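PDB 4O9D: Rik1-associated factor 1 from Schizosaccharomyces pombe, which serves, through a chain whose WD-repeat propeller is described here, in the Clr4 complex that methylates histone H3 to establish heterochromatin. Local coordinates for residues T50-L62 / E86-S98. Numbering follows the deposited sequence.
Sequences TAQDGAYNRLGNL and EKEYSTISDLCFS
Glu-88 reaches with its extended chain toward the turn Gln-52 to Ala-55, where OE1 stops 2.9 Å from Asp-53 O, two acceptors that come close without a hydrogen bond. The ring of Tyr-89 packs against the loop 50-62: Gly-60 O sits over the centre of one face, 3.5 Å above the plane, and the Asn-57 amide meets the edge, steeply turned at 80°, with Asn-57 ND2 3.2 Å from Tyr-89 CD2. Cutting Tyr-89 back to an alanine here is likely to leave the Gly-60 carbonyl and the Asn-57 amide without the ring they pack on, opening a gap against that loop. Ser-90 O accepts Asn-61 ND2 at 2.7 Å, the donor well above the carbonyl plane; ND2 also bonds Ser-49 O, while OD1 takes Ser-77 OG, fixing the rotation of this amide; the peptide bond before Asn-61 is cis. Thr-91 turns OG1 beside its own backbone N (chi1 -64°), where it receives Ala-51 N at 3.1 Å in a nearly straight bond. Ile-92 lays CG1 against Asn-61 O, and Leu-95 CD2 passes Leu-62 CD1 at 3.7 Å. The loop between strands 44-49 and 62-66 of one propeller blade thus rests on strand 87-97 of the next, with Ile-92 and Leu-95 also touching strand 33-38.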
ATOM      1  N   THR A  50      -6.039 -12.005   1.722  1.00 30.64           N
ATOM      2  CA  THR A  50      -7.488 -11.843   1.771  1.00 36.28           C
ATOM      3  C   THR A  50      -8.174 -13.066   2.397  1.00 40.53           C
ATOM      4  O   THR A  50      -7.542 -14.087   2.650  1.00 39.90           O
ATOM      5  CB  THR A  50      -8.067 -11.601   0.363  1.00 35.28           C
ATOM      6  OG1 THR A  50      -7.858 -12.761  -0.445  1.00 37.70           O
ATOM      7  CG2 THR A  50      -7.395 -10.392  -0.310  1.00 34.16           C
ATOM      8  N   ALA A  51      -9.470 -12.940   2.656  1.00 40.57           N
ATOM      9  CA  ALA A  51     -10.293 -14.071   3.030  1.00 40.65           C
ATOM     10  C   ALA A  51     -10.592 -14.813   1.749  1.00 52.78           C
ATOM     11  O   ALA A  51     -10.550 -14.224   0.666  1.00 56.76           O
ATOM     12  CB  ALA A  51     -11.587 -13.580   3.632  1.00 47.86           C
ATOM     13  N   GLN A  52     -10.910 -16.095   1.844  1.00 61.10           N
ATOM     14  CA  GLN A  52     -11.580 -16.746   0.721  1.00 63.79           C
ATOM     15  C   GLN A  52     -12.873 -17.392   1.202  1.00 61.83           C
ATOM     16  O   GLN A  52     -12.872 -18.298   2.037  1.00 63.56           O
ATOM     17  CB  GLN A  52     -10.661 -17.707  -0.034  1.00 62.11           C
ATOM     18  CG  GLN A  52      -9.727 -16.981  -1.021  1.00 65.00           C
ATOM     19  CD  GLN A  52     -10.403 -15.812  -1.760  1.00 65.27           C
ATOM     20  OE1 GLN A  52     -11.597 -15.864  -2.076  1.00 66.76           O
ATOM     21  NE2 GLN A  52      -9.637 -14.751  -2.027  1.00 59.05           N
ATOM     22  N   ASP A  53     -13.966 -16.879   0.647  1.00 64.28           N
ATOM     23  CA  ASP A  53     -15.301 -16.954   1.238  1.00 66.18           C
ATOM     24  C   ASP A  53     -15.860 -18.364   1.465  1.00 67.53           C
ATOM     25  O   ASP A  53     -16.652 -18.576   2.387  1.00 69.53           O
ATOM     26  CB  ASP A  53     -16.261 -16.137   0.363  1.00 65.00           C
ATOM     27  CG  ASP A  53     -15.748 -14.719   0.108  1.00 71.70           C
ATOM     28  OD1 ASP A  53     -15.225 -14.100   1.061  1.00 72.28           O
ATOM     29  OD2 ASP A  53     -15.846 -14.230  -1.042  1.00 71.36           O
ATOM     30  N   GLY A  54     -15.454 -19.321   0.639  1.00 65.10           N
ATOM     31  CA  GLY A  54     -15.923 -20.690   0.785  1.00 63.29           C
ATOM     32  C   GLY A  54     -14.794 -21.666   1.067  1.00 66.34           C
ATOM     33  O   GLY A  54     -14.991 -22.883   1.035  1.00 64.27           O
ATOM     34  N   ALA A  55     -13.612 -21.135   1.372  1.00 68.61           N
ATOM     35  CA  ALA A  55     -12.394 -21.944   1.372  1.00 60.21           C
ATOM     36  C   ALA A  55     -11.888 -22.315   2.764  1.00 62.32           C
ATOM     37  O   ALA A  55     -12.107 -21.587   3.745  1.00 62.36           O
ATOM     38  CB  ALA A  55     -11.295 -21.231   0.589  1.00 64.54           C
ATOM     39  N   TYR A  56     -11.208 -23.461   2.822  1.00 60.74           N
ATOM     40  CA  TYR A  56     -10.602 -23.971   4.045  1.00 61.02           C
ATOM     41  C   TYR A  56      -9.281 -23.258   4.293  1.00 66.46           C
ATOM     42  O   TYR A  56      -8.428 -23.184   3.400  1.00 59.08           O
ATOM     43  CB  TYR A  56     -10.379 -25.486   3.931  1.00 59.25           C
ATOM     44  CG  TYR A  56      -9.673 -26.121   5.120  1.00 63.32           C
ATOM     45  CD1 TYR A  56     -10.220 -26.060   6.402  1.00 65.65           C
ATOM     46  CD2 TYR A  56      -8.467 -26.798   4.956  1.00 60.89           C
ATOM     47  CE1 TYR A  56      -9.569 -26.645   7.491  1.00 65.24           C
ATOM     48  CE2 TYR A  56      -7.818 -27.385   6.032  1.00 59.46           C
ATOM     49  CZ  TYR A  56      -8.368 -27.307   7.295  1.00 61.27           C
ATOM     50  OH  TYR A  56      -7.711 -27.892   8.361  1.00 62.31           O
ATOM     51  N   ASN A  57      -9.110 -22.730   5.504  1.00 60.74           N
ATOM     52  CA  ASN A  57      -7.884 -22.022   5.846  1.00 60.32           C
ATOM     53  C   ASN A  57      -7.463 -22.219   7.306  1.00 59.41           C
ATOM     54  O   ASN A  57      -7.757 -21.388   8.161  1.00 53.03           O
ATOM     55  CB  ASN A  57      -8.054 -20.536   5.547  1.00 61.86           C
ATOM     56  CG  ASN A  57      -9.185 -19.911   6.339  1.00 66.00           C
ATOM     57  OD1 ASN A  57      -9.925 -20.603   7.050  1.00 69.47           O
ATOM     58  ND2 ASN A  57      -9.328 -18.594   6.220  1.00 64.25           N
ATOM     59  N   ARG A  58      -6.764 -23.320   7.577  1.00 63.32           N
ATOM     60  CA  ARG A  58      -6.269 -23.613   8.921  1.00 60.48           C
ATOM     61  C   ARG A  58      -5.352 -22.482   9.376  1.00 61.04           C
ATOM     62  O   ARG A  58      -5.524 -21.926  10.461  1.00 62.63           O
ATOM     63  CB  ARG A  58      -5.503 -24.943   8.932  1.00 57.93           C
ATOM     64  CG  ARG A  58      -5.520 -25.684  10.280  1.00 61.93           C
ATOM     65  CD  ARG A  58      -4.109 -26.109  10.740  1.00 59.00           C
ATOM     66  NE  ARG A  58      -3.288 -26.625   9.640  1.00 65.47           N
ATOM     67  CZ  ARG A  58      -2.063 -27.130   9.783  1.00 64.29           C
ATOM     68  NH1 ARG A  58      -1.393 -27.573   8.717  1.00 62.12           N
ATOM     69  NH2 ARG A  58      -1.509 -27.198  10.990  1.00 59.57           N
ATOM     70  N   LEU A  59      -4.373 -22.157   8.530  1.00 59.65           N
ATOM     71  CA  LEU A  59      -3.460 -21.040   8.761  1.00 57.02           C
ATOM     72  C   LEU A  59      -3.748 -19.952   7.705  1.00 53.05           C
ATOM     73  O   LEU A  59      -4.579 -20.158   6.815  1.00 53.02           O
ATOM     74  CB  LEU A  59      -2.001 -21.524   8.716  1.00 46.14           C
ATOM     75  CG  LEU A  59      -1.682 -22.776   9.563  1.00 52.51           C
ATOM     76  CD1 LEU A  59      -0.233 -23.240   9.354  1.00 51.96           C
ATOM     77  CD2 LEU A  59      -1.965 -22.576  11.062  1.00 53.91           C
ATOM     78  N   GLY A  60      -3.085 -18.800   7.812  1.00 51.50           N
ATOM     79  CA  GLY A  60      -3.499 -17.604   7.083  1.00 35.66           C
ATOM     80  C   GLY A  60      -4.445 -16.863   7.998  1.00 43.34           C
ATOM     81  O   GLY A  60      -5.051 -17.503   8.869  1.00 54.63           O
ATOM     82  N   ASN A  61      -4.624 -15.552   7.832  1.00 41.72           N
ATOM     83  CA  ASN A  61      -4.165 -14.783   6.680  1.00 35.91           C
ATOM     84  C   ASN A  61      -3.116 -13.721   7.070  1.00 31.35           C
ATOM     85  O   ASN A  61      -2.968 -12.701   6.387  1.00 28.98           O
ATOM     86  CB  ASN A  61      -5.387 -14.083   6.076  1.00 35.73           C
ATOM     87  CG  ASN A  61      -6.165 -13.274   7.122  1.00 35.72           C
ATOM     88  OD1 ASN A  61      -6.003 -13.488   8.322  1.00 30.56           O
ATOM     89  ND2 ASN A  61      -7.003 -12.343   6.668  1.00 36.31           N
ATOM     90  N   LEU A  62      -2.385 -13.966   8.158  1.00 28.24           N
ATOM     91  CA  LEU A  62      -1.488 -12.945   8.731  1.00 30.37           C
ATOM     92  C   LEU A  62      -0.188 -13.556   9.280  1.00 32.88           C
ATOM     93  O   LEU A  62      -0.193 -14.252  10.301  1.00 29.34           O
ATOM     94  CB  LEU A  62      -2.223 -12.140   9.830  1.00 27.08           C
ATOM     95  CG  LEU A  62      -1.376 -11.038  10.481  1.00 29.53           C
ATOM     96  CD1 LEU A  62      -0.961  -9.972   9.454  1.00 23.45           C
ATOM     97  CD2 LEU A  62      -2.092 -10.405  11.690  1.00 25.64           C
ATOM     98  N   GLU A  86     -18.748 -20.933  12.776  1.00 59.36           N
ATOM     99  CA  GLU A  86     -17.319 -21.239  12.734  1.00 58.68           C
ATOM    100  C   GLU A  86     -16.555 -20.060  12.139  1.00 63.88           C
ATOM    101  O   GLU A  86     -16.744 -19.718  10.971  1.00 65.37           O
ATOM    102  CB  GLU A  86     -17.056 -22.493  11.889  1.00 57.17           C
ATOM    103  CG  GLU A  86     -17.772 -23.760  12.372  1.00 59.52           C
ATOM    104  CD  GLU A  86     -17.304 -24.223  13.747  1.00 62.93           C
ATOM    105  OE1 GLU A  86     -18.107 -24.165  14.705  1.00 58.93           O
ATOM    106  OE2 GLU A  86     -16.135 -24.652  13.868  1.00 63.26           O
ATOM    107  N   LYS A  87     -15.679 -19.454  12.936  1.00 62.17           N
ATOM    108  CA  LYS A  87     -14.990 -18.227  12.538  1.00 60.89           C
ATOM    109  C   LYS A  87     -14.310 -18.311  11.165  1.00 54.43           C
ATOM    110  O   LYS A  87     -13.685 -19.317  10.819  1.00 51.32           O
ATOM    111  CB  LYS A  87     -13.957 -17.858  13.594  1.00 59.75           C
ATOM    112  CG  LYS A  87     -12.610 -18.505  13.383  1.00 52.67           C
ATOM    113  CD  LYS A  87     -11.717 -18.268  14.586  1.00 53.92           C
ATOM    114  CE  LYS A  87     -10.265 -18.143  14.178  1.00 52.78           C
ATOM    115  NZ  LYS A  87      -9.388 -18.110  15.374  1.00 55.80           N
ATOM    116  N   GLU A  88     -14.460 -17.246  10.382  1.00 51.20           N
ATOM    117  CA  GLU A  88     -13.756 -17.111   9.112  1.00 49.04           C
ATOM    118  C   GLU A  88     -12.880 -15.866   9.177  1.00 46.83           C
ATOM    119  O   GLU A  88     -13.229 -14.877   9.814  1.00 40.81           O
ATOM    120  CB  GLU A  88     -14.733 -17.026   7.930  1.00 50.96           C
ATOM    121  CG  GLU A  88     -14.981 -18.377   7.225  1.00 58.27           C
ATOM    122  CD  GLU A  88     -15.677 -18.233   5.869  1.00 64.38           C
ATOM    123  OE1 GLU A  88     -15.182 -18.802   4.861  1.00 58.25           O
ATOM    124  OE2 GLU A  88     -16.727 -17.554   5.812  1.00 68.33           O
ATOM    125  N   TYR A  89     -11.734 -15.920   8.515  1.00 46.89           N
ATOM    126  CA  TYR A  89     -10.792 -14.810   8.544  1.00 42.72           C
ATOM    127  C   TYR A  89     -11.261 -13.620   7.699  1.00 38.39           C
ATOM    128  O   TYR A  89     -11.913 -13.795   6.663  1.00 37.50           O
ATOM    129  CB  TYR A  89      -9.415 -15.313   8.123  1.00 37.64           C
ATOM    130  CG  TYR A  89      -8.814 -16.152   9.217  1.00 42.86           C
ATOM    131  CD1 TYR A  89      -8.209 -15.557  10.311  1.00 39.99           C
ATOM    132  CD2 TYR A  89      -8.901 -17.534   9.190  1.00 51.79           C
ATOM    133  CE1 TYR A  89      -7.678 -16.308  11.323  1.00 44.18           C
ATOM    134  CE2 TYR A  89      -8.371 -18.304  10.209  1.00 50.65           C
ATOM    135  CZ  TYR A  89      -7.765 -17.683  11.274  1.00 51.03           C
ATOM    136  OH  TYR A  89      -7.236 -18.435  12.294  1.00 53.00           O
ATOM    137  N   SER A  90     -10.955 -12.414   8.184  1.00 35.07           N
ATOM    138  CA  SER A  90     -11.246 -11.171   7.468  1.00 35.91           C
ATOM    139  C   SER A  90     -10.002 -10.644   6.749  1.00 32.21           C
ATOM    140  O   SER A  90      -8.931 -10.560   7.334  1.00 31.91           O
ATOM    141  CB  SER A  90     -11.728 -10.085   8.437  1.00 28.67           C
ATOM    142  OG  SER A  90     -12.753 -10.555   9.293  1.00 38.06           O
ATOM    143  N   THR A  91     -10.174 -10.263   5.493  1.00 28.74           N
ATOM    144  CA  THR A  91      -9.124  -9.633   4.702  1.00 30.69           C
ATOM    145  C   THR A  91      -8.239  -8.624   5.447  1.00 26.22           C
ATOM    146  O   THR A  91      -8.720  -7.689   6.081  1.00 29.44           O
ATOM    147  CB  THR A  91      -9.758  -8.939   3.501  1.00 28.69           C
ATOM    148  OG1 THR A  91     -10.366  -9.940   2.669  1.00 31.57           O
ATOM    149  CG2 THR A  91      -8.704  -8.151   2.693  1.00 30.49           C
ATOM    150  N   ILE A  92      -6.931  -8.806   5.339  1.00 27.78           N
ATOM    151  CA  ILE A  92      -5.991  -7.837   5.876  1.00 27.34           C
ATOM    152  C   ILE A  92      -5.896  -6.698   4.881  1.00 30.70           C
ATOM    153  O   ILE A  92      -5.587  -6.919   3.706  1.00 30.29           O
ATOM    154  CB  ILE A  92      -4.588  -8.429   6.092  1.00 27.71           C
ATOM    155  CG1 ILE A  92      -4.658  -9.614   7.063  1.00 25.71           C
ATOM    156  CG2 ILE A  92      -3.625  -7.336   6.619  1.00 24.38           C
ATOM    157  CD1 ILE A  92      -5.024  -9.232   8.467  1.00 26.89           C
ATOM    158  N   SER A  93      -6.158  -5.480   5.344  1.00 22.95           N
ATOM    159  CA  SER A  93      -6.219  -4.355   4.431  1.00 31.36           C
ATOM    160  C   SER A  93      -4.907  -3.565   4.452  1.00 25.56           C
ATOM    161  O   SER A  93      -4.499  -3.010   3.439  1.00 27.69           O
ATOM    162  CB  SER A  93      -7.440  -3.467   4.743  1.00 28.64           C
ATOM    163  OG  SER A  93      -7.365  -2.946   6.060  1.00 28.22           O
ATOM    164  N   ASP A  94      -4.220  -3.527   5.582  1.00 21.97           N
ATOM    165  CA  ASP A  94      -2.930  -2.863   5.607  1.00 28.26           C
ATOM    166  C   ASP A  94      -2.157  -3.323   6.826  1.00 28.03           C
ATOM    167  O   ASP A  94      -2.706  -3.938   7.729  1.00 26.86           O
ATOM    168  CB  ASP A  94      -3.087  -1.331   5.612  1.00 22.73           C
ATOM    169  CG  ASP A  94      -1.954  -0.605   4.826  1.00 28.55           C
ATOM    170  OD1 ASP A  94      -0.959  -1.268   4.440  1.00 27.62           O
ATOM    171  OD2 ASP A  94      -2.065   0.625   4.608  1.00 26.24           O
ATOM    172  N   LEU A  95      -0.869  -3.038   6.836  1.00 25.73           N
ATOM    173  CA  LEU A  95      -0.053  -3.304   8.002  1.00 25.72           C
ATOM    174  C   LEU A  95       1.246  -2.552   7.872  1.00 30.68           C
ATOM    175  O   LEU A  95       1.662  -2.201   6.767  1.00 27.01           O
ATOM    176  CB  LEU A  95       0.191  -4.805   8.198  1.00 27.71           C
ATOM    177  CG  LEU A  95       0.282  -5.707   6.972  1.00 27.20           C
ATOM    178  CD1 LEU A  95       1.533  -5.428   6.186  1.00 28.54           C
ATOM    179  CD2 LEU A  95       0.231  -7.170   7.421  1.00 29.62           C
ATOM    180  N   CYS A  96       1.860  -2.257   9.009  1.00 25.17           N
ATOM    181  CA  CYS A  96       3.134  -1.565   8.994  1.00 28.35           C
ATOM    182  C   CYS A  96       3.814  -1.814  10.324  1.00 26.99           C
ATOM    183  O   CYS A  96       3.154  -1.919  11.356  1.00 25.53           O
ATOM    184  CB  CYS A  96       2.943  -0.068   8.751  1.00 27.66           C
ATOM    185  SG  CYS A  96       1.721   0.694   9.818  1.00 32.66           S
ATOM    186  N   PHE A  97       5.128  -1.926  10.285  1.00 24.03           N
ATOM    187  CA  PHE A  97       5.911  -2.142  11.494  1.00 28.57           C
ATOM    188  C   PHE A  97       6.163  -0.826  12.207  1.00 29.96           C
ATOM    189  O   PHE A  97       6.317   0.219  11.571  1.00 23.10           O
ATOM    190  CB  PHE A  97       7.252  -2.776  11.135  1.00 28.91           C
ATOM    191  CG  PHE A  97       7.168  -4.255  10.864  1.00 30.66           C
ATOM    192  CD1 PHE A  97       7.233  -5.165  11.912  1.00 28.49           C
ATOM    193  CD2 PHE A  97       7.031  -4.739   9.573  1.00 23.80           C
ATOM    194  CE1 PHE A  97       7.173  -6.525  11.676  1.00 30.21           C
ATOM    195  CE2 PHE A  97       6.962  -6.116   9.333  1.00 25.76           C
ATOM    196  CZ  PHE A  97       7.036  -7.001  10.392  1.00 26.62           C
ATOM    197  N   SER A  98       6.213  -0.890  13.535  1.00 25.48           N
ATOM    198  CA  SER A  98       6.474   0.280  14.357  1.00 28.02           C
ATOM    199  C   SER A  98       7.864   0.838  14.132  1.00 29.53           C
ATOM    200  O   SER A  98       8.806   0.093  13.838  1.00 28.85           O
ATOM    201  CB  SER A  98       6.315  -0.094  15.836  1.00 30.20           C
ATOM    202  OG  SER A  98       6.877   0.903  16.643  1.00 36.33           O
TER